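Local atomic coordinates of DNA polymerase III, beta subunit (Thermotoga maritima, PDB entry 1VPK), a protein that probably tethers DNA polymerases and other proteins to DNA as a ring-shaped, head-to-tail dimeric sliding clamp, making replication processive. Residues Glu324-Ala329 / Met349-Ser354; Cys358-Leu363 / Tyr370-Ile375. One frame throughout, in Å; residues are numbered along the deposited sequence.

Contact 1 (Glu324-Ala329 / Met349-Ser354); sequences EDLVIA and MNFVDS
Leu-326 and Ile-328 reach across from strand 326-330 to Phe-351 and to the bend that follows it, joining two sheets within the C-terminal domain of this sliding clamp. The two backbones belong to different antiparallel sheets of the clamp fold. Strand 326-330 is, within this chain, an outermost strand of the sheet that also holds 292-296, while 346-351 lies inside the larger sheet, between 265-270 and 358-362.

The apolar contacts carry most of the interface. Leu-326 divides its two methyls: CD2 presses tightly on Phe-351 CB at 3.3 Å and comes obliquely to the start of the ring, 3.6 Å from Phe-351 CG, whereas CD1 turns to the backbone, 3.9 Å from Ser-354 N. Two residues on, Ile-328 CG2 approaches the far part of the ring, 3.9 Å from Phe-351 CE2. Phe-351 CG stands beside its own backbone N, anti to the carbonyl carbon (chi1 -51°), which sets the root of the ring where Leu-326 CD2 meets it. Ile-296 of strand 292-296 also packs on Phe-351.

Beyond the ring, side chain meets main chain. Ile-328 CG1 is anti to the backbone N, and chi2 (168°) extends the chain so that CD1 ends 3.3 Å from Asp-353 O, a snug fit of methyl against carbonyl. Ser-354 replies with CB, which touches Val-327 O.

No direct hydrogen bond joins the two segments. The polar link is a single water, which accepts from Ala-329 N at 2.9 Å and donates to Ser-354 O at 2.9 Å.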
loop_
_atom_site.group_PDB
_atom_site.type_symbol
_atom_site.label_atom_id
_atom_site.label_comp_id
_atom_site.label_asym_id
_atom_site.label_seq_id
_atom_site.Cartn_x
_atom_site.Cartn_y
_atom_site.Cartn_z
ATOM N N GLU A 324 27.870 30.436 -10.660
ATOM C CA GLU A 324 27.353 30.629 -12.002
ATOM C C GLU A 324 25.883 30.198 -12.185
ATOM O O GLU A 324 25.454 29.196 -11.619
ATOM C CB GLU A 324 28.226 29.785 -12.944
ATOM C CG GLU A 324 29.628 30.309 -13.117
ATOM C CD GLU A 324 29.592 31.609 -13.888
ATOM O OE1 GLU A 324 29.352 31.555 -15.130
ATOM O OE2 GLU A 324 29.767 32.692 -13.264
ATOM N N ASP A 325 25.133 30.923 -13.021
ATOM C CA ASP A 325 23.841 30.449 -13.486
ATOM C C ASP A 325 24.088 29.187 -14.297
ATOM O O ASP A 325 25.130 29.059 -14.907
ATOM C CB ASP A 325 23.121 31.468 -14.362
ATOM C CG ASP A 325 22.748 32.738 -13.616
ATOM O OD1 ASP A 325 22.830 32.792 -12.345
ATOM O OD2 ASP A 325 22.363 33.706 -14.321
ATOM N N LEU A 326 23.134 28.264 -14.268
ATOM C CA LEU A 326 23.292 26.943 -14.872
ATOM C C LEU A 326 21.944 26.392 -15.294
ATOM O O LEU A 326 20.968 26.586 -14.597
ATOM C CB LEU A 326 23.919 25.992 -13.865
ATOM C CG LEU A 326 24.111 24.526 -14.240
ATOM C CD1 LEU A 326 25.005 24.390 -15.459
ATOM C CD2 LEU A 326 24.682 23.825 -13.029
ATOM N N VAL A 327 21.899 25.773 -16.478
ATOM C CA VAL A 327 20.779 24.972 -16.920
ATOM C C VAL A 327 21.298 23.509 -16.973
ATOM O O VAL A 327 22.355 23.231 -17.560
ATOM C CB VAL A 327 20.268 25.462 -18.271
ATOM C CG1 VAL A 327 19.129 24.540 -18.798
ATOM C CG2 VAL A 327 19.829 26.914 -18.161
ATOM N N ILE A 328 20.599 22.602 -16.297
ATOM C CA ILE A 328 21.060 21.212 -16.097
ATOM C C ILE A 328 19.862 20.269 -15.836
ATOM O O ILE A 328 18.954 20.641 -15.145
ATOM C CB ILE A 328 22.114 21.106 -14.950
ATOM C CG1 ILE A 328 22.679 19.691 -14.858
ATOM C CG2 ILE A 328 21.510 21.493 -13.588
ATOM C CD1 ILE A 328 23.897 19.581 -13.966
ATOM N N ALA A 329 19.853 19.067 -16.423
ATOM C CA ALA A 329 18.688 18.146 -16.311
ATOM C C ALA A 329 19.009 16.882 -15.530
ATOM O O ALA A 329 20.135 16.312 -15.651
ATOM C CB ALA A 329 18.162 17.739 -17.746
ATOM N N MET A 349 22.778 21.782 -3.072
ATOM C CA MET A 349 23.019 21.178 -4.363
ATOM C C MET A 349 24.211 21.882 -4.984
ATOM O O MET A 349 24.178 23.089 -5.129
ATOM C CB MET A 349 21.840 21.375 -5.256
ATOM C CG MET A 349 20.549 20.772 -4.734
ATOM S SD MET A 349 19.270 20.822 -5.968
ATOM C CE MET A 349 19.526 19.477 -7.041
ATOM N N ASN A 350 25.225 21.109 -5.391
ATOM C CA ASN A 350 26.519 21.617 -5.848
ATOM C C ASN A 350 26.763 21.089 -7.263
ATOM O O ASN A 350 26.665 19.876 -7.486
ATOM C CB ASN A 350 27.630 21.131 -4.926
ATOM C CG ASN A 350 27.584 21.780 -3.524
ATOM O OD1 ASN A 350 27.994 22.904 -3.369
ATOM N ND2 ASN A 350 27.124 21.038 -2.509
ATOM N N PHE A 351 27.096 21.983 -8.192
ATOM C CA PHE A 351 27.193 21.670 -9.606
ATOM C C PHE A 351 28.490 22.203 -10.180
ATOM O O PHE A 351 29.062 23.194 -9.671
ATOM C CB PHE A 351 26.072 22.339 -10.393
ATOM C CG PHE A 351 24.670 22.120 -9.849
ATOM C CD1 PHE A 351 24.153 22.968 -8.920
ATOM C CD2 PHE A 351 23.866 21.090 -10.315
ATOM C CE1 PHE A 351 22.864 22.818 -8.433
ATOM C CE2 PHE A 351 22.550 20.949 -9.842
ATOM C CZ PHE A 351 22.072 21.827 -8.890
ATOM N N VAL A 352 28.913 21.595 -11.298
ATOM C CA VAL A 352 30.045 22.082 -12.082
ATOM C C VAL A 352 29.474 22.573 -13.410
ATOM O O VAL A 352 29.429 23.771 -13.653
ATOM C CB VAL A 352 31.179 20.995 -12.232
ATOM C CG1 VAL A 352 32.404 21.511 -13.043
ATOM C CG2 VAL A 352 31.716 20.588 -10.885
ATOM N N ASP A 353 28.971 21.641 -14.220
ATOM C CA ASP A 353 28.578 21.838 -15.623
ATOM C C ASP A 353 27.322 21.026 -15.884
ATOM O O ASP A 353 26.980 20.153 -15.097
ATOM C CB ASP A 353 29.616 21.213 -16.580
ATOM C CG ASP A 353 30.882 21.939 -16.604
ATOM O OD1 ASP A 353 30.860 23.174 -16.356
ATOM O OD2 ASP A 353 31.903 21.290 -16.878
ATOM N N SER A 354 26.692 21.272 -17.021
ATOM C CA SER A 354 25.481 20.538 -17.437
ATOM C C SER A 354 25.781 19.045 -17.620
ATOM O O SER A 354 24.882 18.220 -17.578
ATOM C CB SER A 354 24.902 21.146 -18.733
ATOM O OG SER A 354 25.682 20.815 -19.887
HETATM O O HOH W 1 22.089 18.428 -18.200
#

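Contact 2 (Cys358-Leu363 / Tyr370-Ile375); sequences CQINPL and YIVMPI
Cys-358 and Val-372 are joined by two backbone hydrogen bonds, as are Ile-360 and Tyr-370, so all four backbone N-H groups and all four carbonyls of these pairs are used across the contact. The bond from Cys-358 N to Val-372 O is the straightest, 2.9 Å long with 179° at the hydrogen; Val-372 N returns the bond to Cys-358 O. In the next pair Ile-360 N gives to Tyr-370 O at 2.8 Å, and Tyr-370 N gives to Ile-360 O. Two of the carbonyls also receive CA-H contacts: Ile-371 CA lies 3.2 Å from Cys-358 O, and Gln-359 CA 3.4 Å from Tyr-370 O.

This is the ladder of an antiparallel beta hairpin, made by strands 358-362 and 368-372. Between these two hydrogen-bonded pairs, Gln-359 and Ile-371 form a non-hydrogen-bonded pair whose backbones hydrogen-bond outward, to Asn-350 and Leu-188 respectively.

On the face bearing Gln-359, its CB and CG run obliquely past the end of Ile-371, with Gln-359 CB 3.9 Å from Ile-371 CD1. CG is anti to the backbone N (chi1 -180°) and the chain runs extended to the amide, whose NE2 gives to Asn-361 OD1 at 3.1 Å, from 42° out of that carbonyl's plane. An alanine here would probably leave Asn-361 OD1 without this donor and open a gap beside the Ile-371 methyl. Asn-361 ND2 in turn gives to Pro-362 O and, weakly, to Glu-348 OE1.

Tyr-370 lies on the other face, where helix 332-341 covers it through Val-338 and His-341. Ile-360 O sits at the edge of its ring, 3.6 Å from Tyr-370 CD2, and the hydroxyl is hydrogen-bonded to Lys-152 O.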
loop_
_atom_site.group_PDB
_atom_site.type_symbol
_atom_site.label_atom_id
_atom_site.label_comp_id
_atom_site.label_asym_id
_atom_site.label_seq_id
_atom_site.Cartn_x
_atom_site.Cartn_y
_atom_site.Cartn_z
ATOM N N CYS A 358 26.057 16.070 -9.906
ATOM C CA CYS A 358 25.649 17.004 -8.863
ATOM C C CYS A 358 25.858 16.312 -7.518
ATOM O O CYS A 358 25.494 15.127 -7.349
ATOM C CB CYS A 358 24.167 17.343 -9.056
ATOM S SG CYS A 358 23.414 18.196 -7.738
ATOM N N GLN A 359 26.425 17.036 -6.576
ATOM C CA GLN A 359 26.506 16.594 -5.199
ATOM C C GLN A 359 25.399 17.245 -4.396
ATOM O O GLN A 359 25.246 18.464 -4.405
ATOM C CB GLN A 359 27.869 16.894 -4.566
ATOM C CG GLN A 359 27.942 16.421 -3.127
ATOM C CD GLN A 359 29.285 16.625 -2.486
ATOM O OE1 GLN A 359 30.266 16.116 -2.962
ATOM N NE2 GLN A 359 29.323 17.392 -1.407
ATOM N N ILE A 360 24.608 16.421 -3.722
ATOM C CA ILE A 360 23.631 16.864 -2.766
ATOM C C ILE A 360 24.024 16.454 -1.332
ATOM O O ILE A 360 24.384 15.271 -1.028
ATOM C CB ILE A 360 22.238 16.334 -3.107
ATOM C CG1 ILE A 360 21.818 16.812 -4.505
ATOM C CG2 ILE A 360 21.237 16.805 -2.052
ATOM C CD1 ILE A 360 20.605 16.134 -5.036
ATOM N N ASN A 361 23.952 17.428 -0.434
ATOM C CA ASN A 361 24.223 17.129 0.962
ATOM C C ASN A 361 23.333 17.907 1.911
ATOM O O ASN A 361 22.814 18.938 1.549
ATOM C CB ASN A 361 25.712 17.375 1.253
ATOM C CG ASN A 361 26.190 18.682 0.771
ATOM O OD1 ASN A 361 26.737 18.788 -0.347
ATOM N ND2 ASN A 361 26.074 19.699 1.630
ATOM N N PRO A 362 23.194 17.425 3.150
ATOM C CA PRO A 362 22.526 18.234 4.170
ATOM C C PRO A 362 23.357 19.459 4.464
ATOM O O PRO A 362 24.575 19.389 4.364
ATOM C CB PRO A 362 22.492 17.349 5.396
ATOM C CG PRO A 362 23.264 16.225 5.110
ATOM C CD PRO A 362 23.717 16.182 3.696
ATOM N N LEU A 363 22.700 20.566 4.829
ATOM C CA LEU A 363 23.396 21.796 5.107
ATOM C C LEU A 363 24.114 21.655 6.407
ATOM O O LEU A 363 23.519 21.372 7.426
ATOM C CB LEU A 363 22.421 22.987 5.164
ATOM C CG LEU A 363 22.970 24.364 5.515
ATOM C CD1 LEU A 363 23.931 24.804 4.369
ATOM C CD2 LEU A 363 21.882 25.374 5.720
ATOM N N TYR A 370 25.461 12.632 -1.360
ATOM C CA TYR A 370 24.776 11.966 -2.463
ATOM C C TYR A 370 25.235 12.550 -3.757
ATOM O O TYR A 370 25.412 13.720 -3.831
ATOM C CB TYR A 370 23.243 12.103 -2.321
ATOM C CG TYR A 370 22.820 11.515 -1.009
ATOM C CD1 TYR A 370 22.566 10.159 -0.892
ATOM C CD2 TYR A 370 22.748 12.305 0.149
ATOM C CE1 TYR A 370 22.214 9.591 0.367
ATOM C CE2 TYR A 370 22.385 11.750 1.388
ATOM C CZ TYR A 370 22.143 10.408 1.483
ATOM O OH TYR A 370 21.781 9.844 2.665
ATOM N N ILE A 371 25.381 11.720 -4.781
ATOM C CA ILE A 371 25.762 12.151 -6.139
ATOM C C ILE A 371 24.639 11.670 -7.081
ATOM O O ILE A 371 24.137 10.521 -6.932
ATOM C CB ILE A 371 27.112 11.509 -6.597
ATOM C CG1 ILE A 371 28.259 11.840 -5.614
ATOM C CG2 ILE A 371 27.445 11.912 -8.042
ATOM C CD1 ILE A 371 28.699 13.244 -5.659
ATOM N N VAL A 372 24.175 12.565 -7.958
ATOM C CA VAL A 372 23.252 12.223 -9.041
ATOM C C VAL A 372 23.879 12.697 -10.362
ATOM O O VAL A 372 24.356 13.820 -10.466
ATOM C CB VAL A 372 21.848 12.857 -8.836
ATOM C CG1 VAL A 372 20.841 12.280 -9.837
ATOM C CG2 VAL A 372 21.303 12.570 -7.433
ATOM N N MET A 373 23.909 11.823 -11.362
ATOM C CA MET A 373 24.449 12.136 -12.666
ATOM C C MET A 373 23.329 12.823 -13.438
ATOM O O MET A 373 22.165 12.464 -13.267
ATOM C CB MET A 373 24.832 10.840 -13.385
ATOM C CG MET A 373 25.843 9.967 -12.618
ATOM S SD MET A 373 27.454 10.733 -12.295
ATOM C CE MET A 373 27.810 11.331 -13.964
ATOM N N PRO A 374 23.664 13.795 -14.298
ATOM C CA PRO A 374 22.652 14.479 -15.059
ATOM C C PRO A 374 22.250 13.725 -16.298
ATOM O O PRO A 374 22.913 12.770 -16.673
ATOM C CB PRO A 374 23.324 15.782 -15.460
ATOM C CG PRO A 374 24.730 15.502 -15.509
ATOM C CD PRO A 374 25.012 14.314 -14.605
ATOM N N ILE A 375 21.178 14.180 -16.929
ATOM C CA ILE A 375 20.717 13.604 -18.184
ATOM C C ILE A 375 20.863 14.664 -19.278
ATOM O O ILE A 375 20.957 15.863 -19.011
ATOM C CB ILE A 375 19.275 13.027 -18.106
ATOM C CG1 ILE A 375 18.239 14.094 -17.801
ATOM C CG2 ILE A 375 19.155 11.939 -17.020
ATOM C CD1 ILE A 375 16.844 13.513 -17.702
#

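The centres of contact 1 and contact 2 lie 11 Å apart, and the two are stitched together at two places. Within the large sheet, Asn-350 N of contact 1 probably donates to Gln-359 O of contact 2 at 2.8 Å, in keeping with 346-351 and 358-362 being neighbouring strands there. At the other place Ile-375 N probably donates to Ala-329 O at 2.7 Å, tying the chain beyond the hairpin to the smaller sheet. Side chains follow the same routes: Phe-351 packs on Cys-358, and Ile-328 on Pro-374. Neither contact touches the other subunit; the centre of contact 1 lies about 31 Å from the chain's centre, that of contact 2 about 20 Å.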